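Local coordinates for protein AvGluR1 ligand binding domain (Adineta vaga, PDB 4IO3) that probably works as a glutamate receptor ion channel of the rotifer Adineta vaga, this piece being its extracellular ligand-binding domain, which here holds aspartate, at residues Met107-Arg112 with Val176-Ile181. Residues are numbered along the deposited sequence; the frame is centred on the assembly and turned at random.
With ASP (aspartic acid), chain C.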
loop_
_atom_site.group_PDB
_atom_site.type_symbol
_atom_site.label_atom_id
_atom_site.label_comp_id
_atom_site.label_asym_id
_atom_site.label_seq_id
_atom_site.Cartn_x
_atom_site.Cartn_y
_atom_site.Cartn_z
ATOM N N MET A 107 8.427 5.856 -8.291
ATOM C CA MET A 107 9.572 5.960 -9.197
ATOM C C MET A 107 10.287 7.270 -9.056
ATOM O O MET A 107 9.706 8.247 -8.587
ATOM C CB MET A 107 9.159 5.773 -10.664
ATOM C CG MET A 107 8.684 4.351 -10.968
ATOM S SD MET A 107 8.415 4.026 -12.719
ATOM C CE MET A 107 6.816 4.827 -12.944
ATOM N N ARG A 108 11.553 7.272 -9.471
ATOM C CA ARG A 108 12.324 8.501 -9.570
ATOM C C ARG A 108 13.037 8.592 -10.906
ATOM O O ARG A 108 13.188 7.590 -11.608
ATOM C CB ARG A 108 13.303 8.565 -8.395
ATOM C CG ARG A 108 12.510 8.617 -7.077
ATOM C CD ARG A 108 13.198 9.348 -5.984
ATOM N NE ARG A 108 13.596 10.704 -6.342
ATOM C CZ ARG A 108 14.599 11.350 -5.765
ATOM N NH1 ARG A 108 15.304 10.748 -4.803
ATOM N NH2 ARG A 108 14.903 12.582 -6.138
ATOM N N ILE A 109 13.431 9.810 -11.271
ATOM C CA ILE A 109 14.244 10.035 -12.449
ATOM C C ILE A 109 15.700 9.698 -12.132
ATOM O O ILE A 109 16.240 10.176 -11.153
ATOM C CB ILE A 109 14.103 11.513 -12.940
ATOM C CG1 ILE A 109 12.652 11.793 -13.329
ATOM C CG2 ILE A 109 14.991 11.776 -14.129
ATOM C CD1 ILE A 109 12.348 13.257 -13.526
ATOM N N LEU A 110 16.293 8.835 -12.953
ATOM C CA LEU A 110 17.684 8.447 -12.872
ATOM C C LEU A 110 18.500 9.159 -13.943
ATOM O O LEU A 110 18.098 9.187 -15.100
ATOM C CB LEU A 110 17.786 6.948 -13.099
ATOM C CG LEU A 110 19.179 6.326 -13.078
ATOM C CD1 LEU A 110 19.751 6.385 -11.667
ATOM C CD2 LEU A 110 19.107 4.867 -13.523
ATOM N N MET A 111 19.656 9.701 -13.563
ATOM C CA MET A 111 20.490 10.436 -14.514
ATOM C C MET A 111 21.960 10.399 -14.100
ATOM O O MET A 111 22.268 9.923 -13.027
ATOM C CB MET A 111 20.025 11.894 -14.579
ATOM C CG MET A 111 20.224 12.669 -13.258
ATOM S SD MET A 111 19.727 14.402 -13.448
ATOM C CE MET A 111 20.566 15.120 -12.032
ATOM N N ARG A 112 22.856 10.904 -14.950
ATOM C CA ARG A 112 24.252 11.071 -14.553
ATOM C C ARG A 112 24.354 12.274 -13.642
ATOM O O ARG A 112 23.671 13.280 -13.852
ATOM C CB ARG A 112 25.125 11.409 -15.766
ATOM C CG ARG A 112 25.246 10.363 -16.819
ATOM C CD ARG A 112 26.001 10.966 -18.056
ATOM N NE ARG A 112 27.418 11.217 -17.834
ATOM C CZ ARG A 112 28.253 11.612 -18.795
ATOM N NH1 ARG A 112 27.806 11.803 -20.029
ATOM N NH2 ARG A 112 29.539 11.827 -18.524
ATOM N N VAL A 176 18.239 10.584 -19.355
ATOM C CA VAL A 176 17.467 10.157 -18.188
ATOM C C VAL A 176 16.800 8.815 -18.409
ATOM O O VAL A 176 16.623 8.377 -19.534
ATOM C CB VAL A 176 16.340 11.146 -17.831
ATOM C CG1 VAL A 176 16.875 12.473 -17.401
ATOM C CG2 VAL A 176 15.372 11.324 -19.026
ATOM N N SER A 177 16.431 8.166 -17.306
ATOM C CA SER A 177 15.466 7.081 -17.324
ATOM C C SER A 177 14.599 7.154 -16.066
ATOM O O SER A 177 14.728 8.074 -15.255
ATOM C CB SER A 177 16.152 5.712 -17.425
ATOM O OG SER A 177 15.217 4.693 -17.764
ATOM N N PHE A 178 13.682 6.197 -15.931
ATOM C CA PHE A 178 12.887 6.046 -14.700
ATOM C C PHE A 178 13.273 4.773 -13.977
ATOM O O PHE A 178 13.540 3.754 -14.609
ATOM C CB PHE A 178 11.395 5.922 -15.018
ATOM C CG PHE A 178 10.803 7.058 -15.807
ATOM C CD1 PHE A 178 11.369 8.312 -15.831
ATOM C CD2 PHE A 178 9.608 6.851 -16.491
ATOM C CE1 PHE A 178 10.779 9.344 -16.566
ATOM C CE2 PHE A 178 9.011 7.856 -17.212
ATOM C CZ PHE A 178 9.581 9.107 -17.259
ATOM N N MET A 179 13.232 4.796 -12.650
ATOM C CA MET A 179 13.512 3.602 -11.883
ATOM C C MET A 179 12.699 3.588 -10.608
ATOM O O MET A 179 12.507 4.624 -9.996
ATOM C CB MET A 179 15.011 3.596 -11.562
ATOM C CG MET A 179 15.580 2.278 -11.236
ATOM S SD MET A 179 17.395 2.300 -11.149
ATOM C CE MET A 179 17.507 0.661 -10.447
ATOM N N ASP A 180 12.280 2.406 -10.166
ATOM C CA ASP A 180 11.658 2.258 -8.857
ATOM C C ASP A 180 12.599 2.760 -7.749
ATOM O O ASP A 180 13.805 2.521 -7.792
ATOM C CB ASP A 180 11.365 0.783 -8.562
ATOM C CG ASP A 180 10.278 0.179 -9.438
ATOM O OD1 ASP A 180 9.343 0.878 -9.907
ATOM O OD2 ASP A 180 10.332 -1.064 -9.619
ATOM N N ILE A 181 12.032 3.389 -6.729
ATOM C CA ILE A 181 12.835 4.078 -5.729
ATOM C C ILE A 181 13.734 3.171 -4.884
ATOM O O ILE A 181 14.869 3.523 -4.608
ATOM C CB ILE A 181 11.920 4.933 -4.825
ATOM C CG1 ILE A 181 12.740 5.845 -3.911
ATOM C CG2 ILE A 181 10.987 4.074 -4.025
ATOM C CD1 ILE A 181 11.868 6.963 -3.270
HETATM N N ASP C . 8.563 -2.681 -10.784
HETATM C CA ASP C . 8.635 -2.680 -12.269
HETATM C C ASP C . 7.538 -3.536 -12.851
HETATM O O ASP C . 6.885 -4.358 -12.145
HETATM C CB ASP C . 9.988 -3.211 -12.779
HETATM C CG ASP C . 11.087 -2.179 -12.709
HETATM O OD1 ASP C . 12.277 -2.576 -12.501
HETATM O OD2 ASP C . 10.782 -0.970 -12.875
HETATM O OXT ASP C . 7.291 -3.431 -14.060
#
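The Phe-178 ring meets Ile-109 obliquely, with CE1 of Phe-178 4.5 Å from CG1 of Ile-109, while Phe-202 of strand 200-211 packs against it edge-to-face. Beside the ring's stem, SD of Met-107 comes to 4.2 Å from CB of Phe-178. A second flat group, the Asp-180 carboxylate, divides its two oxygens between partners: OD2 accepts a hydrogen bond from the amino N of the bound aspartate at 2.7 Å, and OD1 one from Asn-105 ND2. CG of Met-107 also lies near OD1, placed there with CG anti to its own carbonyl carbon (chi1 -67°).

Strands 103-112 and 176-180 run antiparallel. Arg-108 with Met-179 and Leu-110 with Ser-177 are the hydrogen-bonded pairs, each closed by two N-H...O bonds; the nearly straight one from Arg-108 N to Met-179 O spans 2.9 Å. The side chains of these pairs share one face, where CD2 of Leu-110 reaches SD of Met-179 at 3.9 Å against helix 162-170, and Arg-108 NH2 is hydrogen-bonded to Gly-199 O. Through the sheet, on the face of Phe-178, Ile-109 and Val-176 lie side by side and point the same way, with CG2 of Ile-109 3.8 Å from CG1 of Val-176.

The example illustrates how a periplasmic-binding-protein fold presents a ligand-binding carboxylate from a strand end: Asp-180 stands where strand 176-180 gives way to helix 181-190, at the cleft lined by Thr-87, Arg-92 and Arg-136. Replacing Asp-180 with an alanine is likely to leave the ligand's amino group without this carboxylate partner and take from Asn-105 ND2 the acceptor that OD1 provides. A largely buried ladder, held by two pairs of backbone hydrogen bonds, thus ends in an anionic carboxylate, whose charge probably complements the ligand's amino group.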